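Local coordinates for phospholipase A1 (Streptomyces albidoflavus, PDB 4HYQ), which hydrolyses the sn-1 acyl ester bond of glycerophospholipids and belongs to the GDSL-like lipases of the SGNH hydrolase clan, at residues Pro68-Ser71 with Ser72-Leu75. Sequence-based numbering, arbitrary orientation.
Sequences PLNS and STSL
Asn70 turns the oxygen edge of its carboxamide to Ser72, while Thr73 OG1 stands over one face, 3.8 Å from Asn70 OD1. The backbone Ser72 N meets Asn70 OD1 at 2.7 Å, in the carbonyl plane and on a lone pair, which makes an Asx turn. Chi1 of 55° sets CG between the backbone N and the carbonyl carbon of Asn70, from where OD1 can reach the N-H of Ser72. The Ser72 hydroxyl also donates to OD1, although their modelled separation is doubtfully short. Asparagine suits this place because its short side chain can mimic a backbone carbonyl. The Asx turn overlaps a type I beta turn, closed by Thr73 N to Asn70 O at 3.1 Å, that feeds strand 73-79 into the parallel sheet of this SGNH hydrolase fold, beside strand 4-9. Thr73 serves two surroundings: its OG1 accepts the N-H of Asn70 N at 2.9 Å and hydrogen-bonds a water, whereas its CG2 faces Leu69 CD2 at 4.3 Å, both side chains touching Val6. A valine in its place would probably fill the same space but leave Asn70 N without its acceptor. A second water joins Asn70 O to Thr73 O, donating to both.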
loop_
_atom_site.group_PDB
_atom_site.type_symbol
_atom_site.label_atom_id
_atom_site.label_comp_id
_atom_site.label_asym_id
_atom_site.label_seq_id
_atom_site.Cartn_x
_atom_site.Cartn_y
_atom_site.Cartn_z
ATOM N N PRO A 68 -3.764 -18.005 7.259
ATOM C CA PRO A 68 -2.786 -18.044 8.352
ATOM C C PRO A 68 -3.176 -17.351 9.654
ATOM O O PRO A 68 -2.490 -17.513 10.651
ATOM C CB PRO A 68 -1.522 -17.419 7.758
ATOM C CG PRO A 68 -1.838 -17.120 6.311
ATOM C CD PRO A 68 -3.328 -17.141 6.149
ATOM N N LEU A 69 -4.264 -16.594 9.650
ATOM C CA LEU A 69 -4.679 -15.892 10.865
ATOM C C LEU A 69 -5.302 -16.877 11.836
ATOM O O LEU A 69 -6.133 -17.694 11.439
ATOM C CB LEU A 69 -5.719 -14.816 10.541
ATOM C CG LEU A 69 -5.288 -13.685 9.612
ATOM C CD1 LEU A 69 -6.488 -12.833 9.259
ATOM C CD2 LEU A 69 -4.214 -12.859 10.278
ATOM N N ASN A 70 -4.905 -16.806 13.101
ATOM C CA ASN A 70 -5.491 -17.688 14.102
ATOM C C ASN A 70 -5.295 -17.090 15.483
ATOM O O ASN A 70 -4.798 -15.965 15.617
ATOM C CB ASN A 70 -4.900 -19.109 14.023
ATOM C CG ASN A 70 -3.385 -19.133 14.132
ATOM O OD1 ASN A 70 -2.810 -18.720 15.136
ATOM N ND2 ASN A 70 -2.730 -19.634 13.089
ATOM N N SER A 71 -5.692 -17.837 16.506
ATOM C CA SER A 71 -5.585 -17.352 17.874
ATOM C C SER A 71 -4.154 -17.118 18.347
ATOM O O SER A 71 -3.934 -16.422 19.343
ATOM C CB SER A 71 -6.305 -18.314 18.823
ATOM O OG SER A 71 -5.666 -19.574 18.857
ATOM N N SER A 72 -3.171 -17.679 17.647
ATOM C CA SER A 72 -1.786 -17.478 18.053
ATOM C C SER A 72 -1.124 -16.310 17.317
ATOM O O SER A 72 0.032 -15.986 17.575
ATOM C CB SER A 72 -0.963 -18.751 17.838
ATOM O OG SER A 72 -0.873 -19.058 16.458
ATOM N N THR A 73 -1.857 -15.677 16.409
ATOM C CA THR A 73 -1.304 -14.545 15.671
ATOM C C THR A 73 -1.184 -13.351 16.621
ATOM O O THR A 73 -2.148 -13.013 17.310
ATOM C CB THR A 73 -2.223 -14.145 14.511
ATOM O OG1 THR A 73 -2.443 -15.283 13.662
ATOM C CG2 THR A 73 -1.592 -13.003 13.702
ATOM N N SER A 74 -0.011 -12.727 16.667
ATOM C CA SER A 74 0.180 -11.574 17.535
ATOM C C SER A 74 0.358 -10.263 16.766
ATOM O O SER A 74 0.221 -9.188 17.343
ATOM C CB SER A 74 1.386 -11.789 18.452
ATOM O OG SER A 74 2.597 -11.856 17.717
ATOM N N LEU A 75 0.661 -10.353 15.471
ATOM C CA LEU A 75 0.868 -9.156 14.661
ATOM C C LEU A 75 0.343 -9.371 13.252
ATOM O O LEU A 75 0.568 -10.432 12.658
ATOM C CB LEU A 75 2.364 -8.805 14.588
ATOM C CG LEU A 75 2.761 -7.579 13.735
ATOM C CD1 LEU A 75 2.139 -6.315 14.331
ATOM C CD2 LEU A 75 4.283 -7.436 13.665
HETATM O O HOH W 1 -0.031 -16.525 12.899
HETATM O O HOH W 2 -4.855 -13.637 17.350
#